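Local coordinates for heme-binding protein A (Haemophilus parasuis 29755, PDB 3TPA) that probably binds glutathione in the periplasm as the solute-binding component of a peptide-type ABC importer, despite its name as a heme-binding protein, at residues A[123-128]-A[413-418]; A[142-147]-A[151-156]; A[250-255]-A[261-266]; A[495-500]-A[505-510]. The protein carries 1 engineered substitution. One frame throughout, in Å; residues are numbered along the deposited sequence. Where two conformers were deposited one is given.

Contact 1 of 4, residues A[123-128]-A[413-418]; sequences NWMNLP and TSRNGD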
loop_
_atom_site.group_PDB
_atom_site.type_symbol
_atom_site.label_atom_id
_atom_site.label_comp_id
_atom_site.label_asym_id
_atom_site.label_seq_id
_atom_site.Cartn_x
_atom_site.Cartn_y
_atom_site.Cartn_z
ATOM N N ASN A 123 13.985 -0.541 -0.916
ATOM C CA ASN A 123 14.317 -1.241 0.330
ATOM C C ASN A 123 13.103 -1.852 1.030
ATOM O O ASN A 123 13.163 -2.974 1.529
ATOM C CB ASN A 123 15.067 -0.305 1.291
ATOM C CG ASN A 123 16.484 -0.035 0.829
ATOM O OD1 ASN A 123 17.373 -0.870 0.993
ATOM N ND2 ASN A 123 16.695 1.121 0.222
ATOM N N TRP A 124 11.996 -1.119 1.057
ATOM C CA TRP A 124 10.782 -1.638 1.683
ATOM C C TRP A 124 10.315 -2.937 1.025
ATOM O O TRP A 124 9.808 -3.822 1.707
ATOM C CB TRP A 124 9.667 -0.596 1.675
ATOM C CG TRP A 124 9.926 0.560 2.601
ATOM C CD1 TRP A 124 10.690 0.547 3.737
ATOM C CD2 TRP A 124 9.451 1.905 2.454
ATOM N NE1 TRP A 124 10.701 1.793 4.316
ATOM C CE2 TRP A 124 9.952 2.647 3.548
ATOM C CE3 TRP A 124 8.644 2.554 1.512
ATOM C CZ2 TRP A 124 9.673 3.995 3.722
ATOM C CZ3 TRP A 124 8.372 3.895 1.687
ATOM C CH2 TRP A 124 8.884 4.601 2.784
ATOM N N MET A 125 10.488 -3.037 -0.293
ATOM C CA MET A 125 10.105 -4.232 -1.049
ATOM C C MET A 125 11.229 -5.279 -1.134
ATOM O O MET A 125 11.143 -6.251 -1.891
ATOM C CB MET A 125 9.625 -3.847 -2.455
ATOM C CG MET A 125 8.487 -2.828 -2.455
ATOM S SD MET A 125 7.122 -3.275 -1.353
ATOM C CE MET A 125 6.534 -4.782 -2.124
ATOM N N ASN A 126 12.285 -5.061 -0.360
ATOM C CA ASN A 126 13.359 -6.036 -0.202
ATOM C C ASN A 126 14.083 -6.392 -1.484
ATOM O O ASN A 126 14.602 -7.490 -1.618
ATOM C CB ASN A 126 12.840 -7.310 0.464
ATOM C CG ASN A 126 12.005 -7.026 1.691
ATOM O OD1 ASN A 126 12.493 -6.480 2.686
ATOM N ND2 ASN A 126 10.731 -7.402 1.631
ATOM N N LEU A 127 14.128 -5.466 -2.430
ATOM C CA LEU A 127 14.872 -5.727 -3.662
ATOM C C LEU A 127 16.385 -5.877 -3.459
ATOM O O LEU A 127 17.039 -6.571 -4.227
ATOM C CB LEU A 127 14.584 -4.651 -4.712
ATOM C CG LEU A 127 13.109 -4.625 -5.117
ATOM C CD1 LEU A 127 12.896 -3.676 -6.266
ATOM C CD2 LEU A 127 12.648 -6.021 -5.479
ATOM N N PRO A 128 16.964 -5.200 -2.450
ATOM C CA PRO A 128 18.415 -5.395 -2.346
ATOM C C PRO A 128 18.773 -6.870 -2.178
ATOM O O PRO A 128 19.853 -7.295 -2.565
ATOM C CB PRO A 128 18.780 -4.625 -1.078
ATOM C CG PRO A 128 17.741 -3.551 -0.968
ATOM C CD PRO A 128 16.466 -4.188 -1.498
ATOM N N THR A 413 -0.041 -2.205 6.718
ATOM C CA THR A 413 -0.462 -1.869 5.363
ATOM C C THR A 413 0.406 -2.600 4.361
ATOM O O THR A 413 1.633 -2.537 4.431
ATOM C CB THR A 413 -0.351 -0.351 5.105
ATOM O OG1 THR A 413 -1.272 0.336 5.957
ATOM C CG2 THR A 413 -0.670 -0.025 3.645
ATOM N N SER A 414 -0.232 -3.296 3.427
ATOM C CA SER A 414 0.489 -3.974 2.362
ATOM C C SER A 414 0.738 -3.015 1.204
ATOM O O SER A 414 -0.179 -2.325 0.764
ATOM C CB SER A 414 -0.316 -5.164 1.862
ATOM O OG SER A 414 0.301 -5.761 0.731
ATOM N N ARG A 415 1.962 -2.988 0.689
ATOM C CA ARG A 415 2.285 -2.063 -0.391
ATOM C C ARG A 415 2.072 -2.638 -1.789
ATOM O O ARG A 415 1.876 -1.882 -2.725
ATOM C CB ARG A 415 3.710 -1.525 -0.250
ATOM C CG ARG A 415 4.003 -0.896 1.092
ATOM C CD ARG A 415 5.479 -0.566 1.210
ATOM N NE ARG A 415 5.927 -0.542 2.597
ATOM C CZ ARG A 415 6.461 -1.583 3.225
ATOM N NH1 ARG A 415 6.613 -2.738 2.593
ATOM N NH2 ARG A 415 6.839 -1.467 4.486
ATOM N N ASN A 416 2.104 -3.974 -1.934
ATOM C CA ASN A 416 1.864 -4.597 -3.241
ATOM C C ASN A 416 0.563 -5.390 -3.297
ATOM O O ASN A 416 0.169 -5.897 -4.346
ATOM C CB ASN A 416 3.072 -5.451 -3.730
ATOM C CG ASN A 416 3.313 -6.709 -2.909
ATOM O OD1 ASN A 416 2.514 -7.086 -2.066
ATOM N ND2 ASN A 416 4.440 -7.372 -3.173
ATOM N N GLY A 417 -0.106 -5.487 -2.154
ATOM C CA GLY A 417 -1.389 -6.160 -2.060
ATOM C C GLY A 417 -1.393 -7.669 -2.233
ATOM O O GLY A 417 -2.458 -8.256 -2.387
ATOM N N ASP A 418 -0.228 -8.311 -2.207
ATOM C CA ASP A 418 -0.178 -9.781 -2.300
ATOM C C ASP A 418 -0.340 -10.417 -0.916
ATOM O O ASP A 418 0.137 -9.856 0.072
ATOM C CB ASP A 418 1.167 -10.225 -2.892
ATOM C CG ASP A 418 1.167 -11.678 -3.300
ATOM O OD1 ASP A 418 1.445 -12.539 -2.447
ATOM O OD2 ASP A 418 0.879 -11.968 -4.474
HETATM O O HOH W 1 7.431 -5.319 2.184
#
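Trp124 sets its CB over the centre of one face of the Arg415 guanidinium, in one of two modelled conformers of that arginine, with Trp124 CB 3.7 Å from Arg415 CZ. At the edge of that group, in its plane, lies a water. The indole and guanidinium planes are only 15° apart, yet Arg415 CZ sits obliquely to the indole, so CB and the root of the ring do the touching. Arg415 reaches this place because its chain runs extended from CG to NE (chi2 172°, chi3 -154°). The same water donates to Trp124 O (2.8 Å from the water oxygen) and weakly accepts from Arg415 NH1.

Met125, the first residue past the helix, bends at chi2 and chi3, which brings its end toward 413-418, with SD 4.0 Å from Arg415 CB. Its CE ends 3.5 Å from ND2 of Asn416. That amide is oriented by an Asx turn: Asp418 N donates to Asn416 OD1 at 3.0 Å, from above the carbonyl plane. Asp418 in turn pairs with Arg461.

Direct contact is therefore van der Waals packing of carbon and sulfur on a guanidinium and an amide, while in this conformer the charged end reaches the Trp124 carbonyl, ending helix 120-124, through water, consistent with mild electrostatic attraction.

Contact 2 of 4, residues A[142-147]-A[151-156]; sequences VKITLN and TPFITT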
loop_
_atom_site.group_PDB
_atom_site.type_symbol
_atom_site.label_atom_id
_atom_site.label_comp_id
_atom_site.label_asym_id
_atom_site.label_seq_id
_atom_site.Cartn_x
_atom_site.Cartn_y
_atom_site.Cartn_z
ATOM N N VAL A 142 14.826 -6.798 -21.764
ATOM C CA VAL A 142 15.472 -6.630 -20.459
ATOM C C VAL A 142 15.362 -7.922 -19.647
ATOM O O VAL A 142 14.274 -8.447 -19.458
ATOM C CB VAL A 142 14.826 -5.490 -19.652
ATOM C CG1 VAL A 142 15.517 -5.327 -18.307
ATOM C CG2 VAL A 142 14.897 -4.199 -20.420
ATOM N N LYS A 143 16.489 -8.432 -19.168
ATOM C CA LYS A 143 16.482 -9.663 -18.390
ATOM C C LYS A 143 16.727 -9.369 -16.915
ATOM O O LYS A 143 17.743 -8.789 -16.545
ATOM C CB LYS A 143 17.532 -10.652 -18.906
ATOM C CG LYS A 143 17.493 -11.990 -18.170
ATOM C CD LYS A 143 18.813 -12.757 -18.283
ATOM C CE LYS A 143 19.069 -13.290 -19.678
ATOM N NZ LYS A 143 20.333 -14.088 -19.704
ATOM N N ILE A 144 15.771 -9.742 -16.074
ATOM C CA ILE A 144 15.929 -9.541 -14.639
ATOM C C ILE A 144 16.032 -10.896 -13.969
ATOM O O ILE A 144 15.196 -11.758 -14.185
ATOM C CB ILE A 144 14.767 -8.714 -14.014
ATOM C CG1 ILE A 144 14.711 -7.298 -14.609
ATOM C CG2 ILE A 144 14.932 -8.608 -12.494
ATOM C CD1 ILE A 144 13.577 -6.435 -14.049
ATOM N N THR A 145 17.062 -11.081 -13.158
ATOM C CA THR A 145 17.282 -12.344 -12.465
ATOM C C THR A 145 17.178 -12.157 -10.959
ATOM O O THR A 145 17.726 -11.193 -10.420
ATOM C CB THR A 145 18.676 -12.894 -12.801
ATOM O OG1 THR A 145 18.793 -13.036 -14.224
ATOM C CG2 THR A 145 18.924 -14.261 -12.121
ATOM N N LEU A 146 16.480 -13.072 -10.287
ATOM C CA LEU A 146 16.320 -13.008 -8.824
ATOM C C LEU A 146 17.272 -13.938 -8.080
ATOM O O LEU A 146 17.690 -14.960 -8.604
ATOM C CB LEU A 146 14.887 -13.370 -8.417
ATOM C CG LEU A 146 13.758 -12.620 -9.136
ATOM C CD1 LEU A 146 12.436 -12.930 -8.479
ATOM C CD2 LEU A 146 14.028 -11.113 -9.155
ATOM N N ASN A 147 17.582 -13.587 -6.836
ATOM C CA ASN A 147 18.373 -14.456 -5.979
ATOM C C ASN A 147 17.598 -15.703 -5.568
ATOM O O ASN A 147 18.186 -16.750 -5.374
ATOM C CB ASN A 147 18.844 -13.695 -4.744
ATOM C CG ASN A 147 19.939 -12.707 -5.062
ATOM O OD1 ASN A 147 20.777 -12.949 -5.924
ATOM N ND2 ASN A 147 19.944 -11.596 -4.364
ATOM N N THR A 151 7.183 -14.973 -6.427
ATOM C CA THR A 151 6.041 -14.675 -7.286
ATOM C C THR A 151 5.516 -13.222 -7.218
ATOM O O THR A 151 5.120 -12.651 -8.239
ATOM C CB THR A 151 4.908 -15.663 -7.038
ATOM O OG1 THR A 151 5.424 -16.986 -7.215
ATOM C CG2 THR A 151 3.756 -15.421 -8.008
ATOM N N PRO A 152 5.508 -12.622 -6.024
ATOM C CA PRO A 152 5.011 -11.237 -5.905
ATOM C C PRO A 152 5.843 -10.215 -6.679
ATOM O O PRO A 152 5.394 -9.096 -6.908
ATOM C CB PRO A 152 5.128 -10.963 -4.406
ATOM C CG PRO A 152 4.983 -12.304 -3.777
ATOM C CD PRO A 152 5.744 -13.227 -4.702
ATOM N N PHE A 153 7.051 -10.594 -7.073
ATOM C CA PHE A 153 7.916 -9.685 -7.809
ATOM C C PHE A 153 7.247 -9.043 -9.026
ATOM O O PHE A 153 7.455 -7.865 -9.293
ATOM C CB PHE A 153 9.212 -10.384 -8.239
ATOM C CG PHE A 153 10.163 -9.464 -8.953
ATOM C CD1 PHE A 153 10.786 -8.432 -8.265
ATOM C CD2 PHE A 153 10.399 -9.596 -10.319
ATOM C CE1 PHE A 153 11.645 -7.556 -8.923
ATOM C CE2 PHE A 153 11.257 -8.725 -10.980
ATOM C CZ PHE A 153 11.880 -7.705 -10.282
ATOM N N ILE A 154 6.463 -9.810 -9.776
ATOM C CA ILE A 154 5.753 -9.236 -10.933
ATOM C C ILE A 154 4.867 -8.034 -10.536
ATOM O O ILE A 154 4.794 -7.022 -11.251
ATOM C CB ILE A 154 4.945 -10.304 -11.741
ATOM C CG1 ILE A 154 4.598 -9.762 -13.137
ATOM C CG2 ILE A 154 3.667 -10.762 -11.001
ATOM C CD1 ILE A 154 5.794 -9.237 -13.906
ATOM N N THR A 155 4.214 -8.113 -9.382
ATOM C CA THR A 155 3.435 -6.959 -8.915
ATOM C C THR A 155 4.325 -5.831 -8.396
ATOM O O THR A 155 4.002 -4.659 -8.551
ATOM C CB THR A 155 2.342 -7.331 -7.893
ATOM O OG1 THR A 155 2.918 -8.054 -6.817
ATOM C CG2 THR A 155 1.281 -8.212 -8.539
ATOM N N THR A 156 5.466 -6.169 -7.802
ATOM C CA THR A 156 6.405 -5.126 -7.404
ATOM C C THR A 156 6.830 -4.261 -8.601
ATOM O O THR A 156 6.974 -3.044 -8.479
ATOM C CB THR A 156 7.631 -5.719 -6.678
ATOM O OG1 THR A 156 7.175 -6.395 -5.500
ATOM C CG2 THR A 156 8.629 -4.613 -6.285
#
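Phe153, Leu146 and Ile144 carry this contact, and Phe153 gives up the largest area, 77 Å² of its surface. Leu146 lays its CD2 methyl over one face of the phenyl ring, 4.0 Å from the Phe153 ring centroid and just 5° off the ring normal, which makes it a well-centred CH-pi contact. The other branch, Leu146 CD1, reaches back to the root of the ring, 4.1 Å from Phe153 CB, so the forked end of the leucine follows the aromatic side chain from its stem to its middle.

Ile144, two residues earlier on the strand, touches the far end: its CG2 is 3.9 Å from Phe153 CZ, in an oblique approach. The branch that does this is the one anti to the backbone N, since chi1 of -62° swings CG1 to the other side, beside that nitrogen. Phe153 itself holds CG anti to its own N (chi1 -178°), which throws the ring out from helix 153-156 to the strand. The two backbones can thus stay well apart, the nearest CA atoms, those of Leu146 and Phe153, being 9.1 Å from each other.

Around the trio, Tyr70 of the neighbouring strand meets Phe153 edge-to-face, and Phe101 of helix 94-105 packs on Ile144. On the helix side, Thr155 OG1 donates to Pro152 O at 2.7 Å, in the carbonyl plane and on a lone pair, and the same oxygen accepts from Thr156 N.

All three residues are buried and meet through carbon alone, so between these two segments the attraction is dispersion with one CH-pi contact.

Contact 3 of 4, residues A[250-255]-A[261-266]; sequences SDIAQM and INLLER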
loop_
_atom_site.group_PDB
_atom_site.type_symbol
_atom_site.label_atom_id
_atom_site.label_comp_id
_atom_site.label_asym_id
_atom_site.label_seq_id
_atom_site.Cartn_x
_atom_site.Cartn_y
_atom_site.Cartn_z
ATOM N N SER A 250 -16.249 13.097 9.350
ATOM C CA SER A 250 -17.491 13.732 9.793
ATOM C C SER A 250 -18.398 14.094 8.622
ATOM O O SER A 250 -19.609 14.186 8.785
ATOM C CB SER A 250 -17.174 15.031 10.546
ATOM O OG SER A 250 -16.192 14.829 11.540
ATOM N N ASP A 251 -17.798 14.363 7.466
ATOM C CA ASP A 251 -18.536 14.803 6.287
ATOM C C ASP A 251 -19.031 13.655 5.409
ATOM O O ASP A 251 -19.858 13.858 4.532
ATOM C CB ASP A 251 -17.667 15.732 5.415
ATOM C CG ASP A 251 -17.406 17.080 6.060
ATOM O OD1 ASP A 251 -18.296 17.597 6.763
ATOM O OD2 ASP A 251 -16.297 17.630 5.848
ATOM N N ILE A 252 -18.508 12.457 5.616
ATOM C CA ILE A 252 -18.820 11.333 4.731
ATOM C C ILE A 252 -20.313 11.006 4.643
ATOM O O ILE A 252 -20.864 10.847 3.548
ATOM C CB ILE A 252 -18.022 10.072 5.100
ATOM C CG1 ILE A 252 -16.546 10.267 4.745
ATOM C CG2 ILE A 252 -18.555 8.884 4.341
ATOM C CD1 ILE A 252 -16.284 10.479 3.254
ATOM N N ALA A 253 -20.962 10.907 5.800
ATOM C CA ALA A 253 -22.387 10.590 5.854
ATOM C C ALA A 253 -23.241 11.562 5.030
ATOM O O ALA A 253 -24.115 11.147 4.278
ATOM C CB ALA A 253 -22.865 10.566 7.304
ATOM N N GLN A 254 -22.986 12.856 5.158
ATOM C CA GLN A 254 -23.709 13.817 4.334
ATOM C C GLN A 254 -23.294 13.804 2.851
ATOM O O GLN A 254 -24.112 14.107 1.976
ATOM C CB GLN A 254 -23.591 15.230 4.902
ATOM C CG GLN A 254 -24.256 16.291 4.017
ATOM C CD GLN A 254 -25.742 16.033 3.829
ATOM O OE1 GLN A 254 -26.430 15.579 4.748
ATOM N NE2 GLN A 254 -26.244 16.319 2.635
ATOM N N MET A 255 -22.027 13.481 2.572
ATOM C CA MET A 255 -21.566 13.365 1.182
ATOM C C MET A 255 -22.352 12.266 0.475
ATOM O O MET A 255 -22.641 12.368 -0.709
ATOM C CB MET A 255 -20.065 13.050 1.080
ATOM C CG MET A 255 -19.114 14.177 1.390
ATOM S SD MET A 255 -17.376 13.641 1.293
ATOM C CE MET A 255 -16.539 15.172 1.724
ATOM N N ILE A 261 -22.291 14.951 -5.508
ATOM C CA ILE A 261 -21.146 14.103 -5.180
ATOM C C ILE A 261 -21.383 12.638 -5.496
ATOM O O ILE A 261 -22.451 12.072 -5.219
ATOM C CB ILE A 261 -20.736 14.264 -3.690
ATOM C CG1 ILE A 261 -20.241 15.696 -3.436
ATOM C CG2 ILE A 261 -19.666 13.233 -3.305
ATOM C CD1 ILE A 261 -20.165 16.066 -1.967
ATOM N N ASN A 262 -20.362 12.044 -6.105
ATOM C CA ASN A 262 -20.285 10.622 -6.359
ATOM C C ASN A 262 -19.184 10.091 -5.437
ATOM O O ASN A 262 -17.996 10.178 -5.763
ATOM C CB ASN A 262 -19.927 10.396 -7.828
ATOM C CG ASN A 262 -19.640 8.941 -8.156
ATOM O OD1 ASN A 262 -20.079 8.025 -7.460
ATOM N ND2 ASN A 262 -18.894 8.726 -9.230
ATOM N N LEU A 263 -19.580 9.578 -4.273
ATOM C CA LEU A 263 -18.612 9.120 -3.284
ATOM C C LEU A 263 -18.226 7.659 -3.531
ATOM O O LEU A 263 -19.020 6.759 -3.285
ATOM C CB LEU A 263 -19.171 9.266 -1.864
ATOM C CG LEU A 263 -18.185 8.798 -0.779
ATOM C CD1 LEU A 263 -17.007 9.770 -0.659
ATOM C CD2 LEU A 263 -18.875 8.632 0.557
ATOM N N LEU A 264 -17.010 7.432 -4.019
ATOM C CA LEU A 264 -16.504 6.072 -4.214
ATOM C C LEU A 264 -15.800 5.565 -2.949
ATOM O O LEU A 264 -15.090 6.323 -2.278
ATOM C CB LEU A 264 -15.535 6.023 -5.397
ATOM C CG LEU A 264 -16.029 6.543 -6.747
ATOM C CD1 LEU A 264 -14.899 6.549 -7.769
ATOM C CD2 LEU A 264 -17.203 5.716 -7.252
ATOM N N GLU A 265 -15.986 4.284 -2.629
ATOM C CA GLU A 265 -15.338 3.688 -1.459
ATOM C C GLU A 265 -14.947 2.243 -1.703
ATOM O O GLU A 265 -15.551 1.548 -2.513
ATOM C CB GLU A 265 -16.258 3.733 -0.240
ATOM C CG GLU A 265 -17.606 3.045 -0.459
ATOM C CD GLU A 265 -18.487 3.136 0.770
ATOM O OE1 GLU A 265 -19.445 3.932 0.760
ATOM O OE2 GLU A 265 -18.212 2.427 1.756
ATOM N N ARG A 266 -13.920 1.807 -0.989
ATOM C CA ARG A 266 -13.540 0.399 -0.953
ATOM C C ARG A 266 -12.541 0.170 0.175
ATOM O O ARG A 266 -11.919 1.103 0.665
ATOM C CB ARG A 266 -12.973 -0.058 -2.293
ATOM C CG ARG A 266 -11.703 0.644 -2.724
ATOM C CD ARG A 266 -11.166 0.022 -4.005
ATOM N NE ARG A 266 -10.680 -1.329 -3.755
ATOM C CZ ARG A 266 -10.433 -2.232 -4.694
ATOM N NH1 ARG A 266 -9.982 -3.422 -4.345
ATOM N NH2 ARG A 266 -10.627 -1.949 -5.974
HETATM O O HOH W 2 -23.664 11.221 -2.787
#
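Ile252 and Leu263 meet at about a right angle, branch against branch: Ile252 CG2 lies 3.8 Å from Leu263 CD2, and Ile252 CD1 lies 4.0 Å from Leu263 CD1. Two methyls of one side chain are thus matched to two of the other. One turn along the helix, Met255 brings its CG to 4.0 Å from CD1 of Ile261, while its SD stays more loosely placed at 4.4 Å from Leu263 CD1. The methionine is extended beyond CG (chi2 178°, chi3 -179°), which leads its methyl away from the strand, so that CG and SD do the touching.

Where the chain closes up, a water lies between the main chains, 2.6 Å from Met255 O and 2.8 Å from Ile261 O.

What positions these groups is the spacing of each backbone. Ile252 and Met255, three residues apart, come to one side of the helix; Ile261 and Leu263, two apart, both direct CB toward it. Farther out, Tyr233 of helix 229-237 packs on both Met255 and Ile261, and Tyr487 of the adjoining strand touches Ile252. Backbone bonds of Asn262 and Leu264 to Leu490 and Val488 fix the strand in its sheet.

The short axes approach to 9.6 Å, with their N-to-C directions 121° apart. This is a helix packed through an apolar layer on the strand that follows it, a helix-loop-strand unit at the start of the long strand 261-276 of the mixed sheet.

Contact 4 of 4, residues A[495-500]-A[505-510]; sequences QGFVQN and TAFYGV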
loop_
_atom_site.group_PDB
_atom_site.type_symbol
_atom_site.label_atom_id
_atom_site.label_comp_id
_atom_site.label_asym_id
_atom_site.label_seq_id
_atom_site.Cartn_x
_atom_site.Cartn_y
_atom_site.Cartn_z
ATOM N N GLN A 495 -16.422 11.180 -15.070
ATOM C CA GLN A 495 -16.837 9.843 -15.478
ATOM C C GLN A 495 -15.636 8.963 -15.808
ATOM O O GLN A 495 -14.666 9.425 -16.394
ATOM C CB GLN A 495 -17.713 9.930 -16.735
ATOM C CG GLN A 495 -19.098 10.496 -16.511
ATOM C CD GLN A 495 -20.079 9.436 -16.064
ATOM O OE1 GLN A 495 -20.445 9.369 -14.891
ATOM N NE2 GLN A 495 -20.508 8.592 -17.000
ATOM N N GLY A 496 -15.716 7.692 -15.438
ATOM C CA GLY A 496 -14.726 6.712 -15.851
ATOM C C GLY A 496 -13.565 6.580 -14.889
ATOM O O GLY A 496 -12.566 5.909 -15.187
ATOM N N PHE A 497 -13.684 7.229 -13.736
ATOM C CA PHE A 497 -12.665 7.095 -12.701
ATOM C C PHE A 497 -12.886 5.775 -12.003
ATOM O O PHE A 497 -14.004 5.462 -11.623
ATOM C CB PHE A 497 -12.759 8.220 -11.670
ATOM C CG PHE A 497 -11.692 8.154 -10.600
ATOM C CD1 PHE A 497 -10.503 8.844 -10.749
ATOM C CD2 PHE A 497 -11.875 7.382 -9.456
ATOM C CE1 PHE A 497 -9.515 8.785 -9.780
ATOM C CE2 PHE A 497 -10.894 7.329 -8.476
ATOM C CZ PHE A 497 -9.701 8.030 -8.645
ATOM N N VAL A 498 -11.815 5.007 -11.831
ATOM C CA VAL A 498 -11.884 3.735 -11.121
ATOM C C VAL A 498 -11.004 3.811 -9.882
ATOM O O VAL A 498 -9.838 4.180 -9.964
ATOM C CB VAL A 498 -11.407 2.570 -12.005
ATOM C CG1 VAL A 498 -11.447 1.253 -11.231
ATOM C CG2 VAL A 498 -12.245 2.481 -13.274
ATOM N N GLN A 499 -11.566 3.483 -8.724
ATOM C CA GLN A 499 -10.804 3.582 -7.492
ATOM C C GLN A 499 -9.710 2.529 -7.532
ATOM O O GLN A 499 -9.939 1.404 -7.952
ATOM C CB GLN A 499 -11.713 3.371 -6.279
ATOM C CG GLN A 499 -11.473 4.338 -5.156
ATOM C CD GLN A 499 -12.312 4.030 -3.940
ATOM O OE1 GLN A 499 -13.344 3.376 -4.033
ATOM N NE2 GLN A 499 -11.864 4.492 -2.787
ATOM N N ASN A 500 -8.518 2.914 -7.095
ATOM C CA ASN A 500 -7.342 2.060 -7.126
ATOM C C ASN A 500 -7.162 1.424 -5.742
ATOM O O ASN A 500 -7.185 2.121 -4.740
ATOM C CB ASN A 500 -6.129 2.915 -7.523
ATOM C CG ASN A 500 -4.808 2.160 -7.465
ATOM O OD1 ASN A 500 -4.635 1.232 -6.676
ATOM N ND2 ASN A 500 -3.863 2.573 -8.297
ATOM N N THR A 505 -4.636 7.955 -7.393
ATOM C CA THR A 505 -5.625 8.549 -8.297
ATOM C C THR A 505 -5.028 8.767 -9.702
ATOM O O THR A 505 -4.230 9.682 -9.916
ATOM C CB THR A 505 -6.111 9.918 -7.772
ATOM O OG1 THR A 505 -4.976 10.762 -7.563
ATOM C CG2 THR A 505 -6.862 9.784 -6.438
ATOM N N ALA A 506 -5.421 7.935 -10.655
ATOM C CA ALA A 506 -5.014 8.115 -12.049
ATOM C C ALA A 506 -6.154 8.755 -12.840
ATOM O O ALA A 506 -7.311 8.374 -12.688
ATOM C CB ALA A 506 -4.602 6.773 -12.684
ATOM N N PHE A 507 -5.836 9.743 -13.666
ATOM C CA PHE A 507 -6.865 10.468 -14.397
ATOM C C PHE A 507 -6.938 10.120 -15.882
ATOM O O PHE A 507 -7.800 10.622 -16.597
ATOM C CB PHE A 507 -6.751 11.971 -14.131
ATOM C CG PHE A 507 -6.893 12.320 -12.672
ATOM C CD1 PHE A 507 -8.114 12.162 -12.025
ATOM C CD2 PHE A 507 -5.812 12.770 -11.942
ATOM C CE1 PHE A 507 -8.255 12.463 -10.685
ATOM C CE2 PHE A 507 -5.940 13.069 -10.598
ATOM C CZ PHE A 507 -7.168 12.913 -9.965
ATOM N N TYR A 508 -6.054 9.234 -16.341
ATOM C CA TYR A 508 -6.189 8.679 -17.684
ATOM C C TYR A 508 -7.468 7.862 -17.737
ATOM O O TYR A 508 -7.803 7.181 -16.779
ATOM C CB TYR A 508 -5.000 7.783 -18.049
ATOM C CG TYR A 508 -5.077 7.291 -19.481
ATOM C CD1 TYR A 508 -4.831 8.163 -20.550
ATOM C CD2 TYR A 508 -5.425 5.977 -19.770
ATOM C CE1 TYR A 508 -4.908 7.726 -21.862
ATOM C CE2 TYR A 508 -5.507 5.531 -21.078
ATOM C CZ TYR A 508 -5.247 6.415 -22.118
ATOM O OH TYR A 508 -5.326 5.978 -23.415
ATOM N N GLY A 509 -8.182 7.916 -18.852
ATOM C CA GLY A 509 -9.440 7.192 -18.954
ATOM C C GLY A 509 -10.622 7.937 -18.339
ATOM O O GLY A 509 -11.768 7.513 -18.471
ATOM N N VAL A 510 -10.349 9.050 -17.668
ATOM C CA VAL A 510 -11.413 9.848 -17.052
ATOM C C VAL A 510 -11.899 10.956 -17.997
ATOM O O VAL A 510 -11.113 11.553 -18.740
ATOM C CB VAL A 510 -10.960 10.472 -15.714
ATOM C CG1 VAL A 510 -12.022 11.422 -15.165
ATOM C CG2 VAL A 510 -10.638 9.389 -14.692
HETATM O O HOH W 3 -14.605 8.067 -19.428
HETATM O O HOH W 4 -7.193 5.718 -10.057
HETATM O O HOH W 5 -9.097 6.062 -12.566
#
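Gln495 makes its contact through the backbone: its O lies 3.3 Å from Val510 CA in a CA-H...O contact, and a water that Gly509 O accepts from more firmly also donates weakly to it. At Gly496 the chains come nearest, with its CA 4.7 Å from that of Val510. Phi of 90° suits a residue without a side chain, and a CB here would run into Gly509 O.

Phe497 carries the apolar part. Holding CG anti to its N (chi1 -178°), it lies alongside Val510, with Phe497 CB 3.9 Å from Val510 CG2. That methyl and Thr505 CG2 both sit at the ring edge, the latter 4.0 Å from Phe497 CZ. Phe507 comes in obliquely, its CE1 4.0 Å from Phe497 CE1.

Val498 returns to backbone chemistry through two waters: one accepts from Val498 N and lies within bonding distance of Ala506 O, the other accepts from Ala506 N at 2.9 Å and is also within bonding reach of Val498 O.

Phe507 and Val510, the first and last residues of a type II turn, pack on Leu10 of strand 9-14. Phe497 rests against strands 261-276 and 478-491, so this pair of loop segments joins two sheets.

Contacts 1 and 2 adjoin through helix 153-156 and the residue before it: their centres are 13 Å apart, and Thr156 OG1 lies 3.8 Å from Met125 CE and 3.7 Å from Asn416 ND2. Contact 2 is nested within the chain loop closed by contact 1. Contacts 3 and 4, centred 17 Å apart, also touch, where Leu264 CD1 comes within 3.6 Å of Phe497 CD2 from the side of strand 261-276 that turns from helix 249-255. The two pairs are separate: contacts 2 and 3 stand about 38 Å apart, centre to centre, on opposite sides of the chain's centre. Contact 1 lies nearest that centre, at 8 Å.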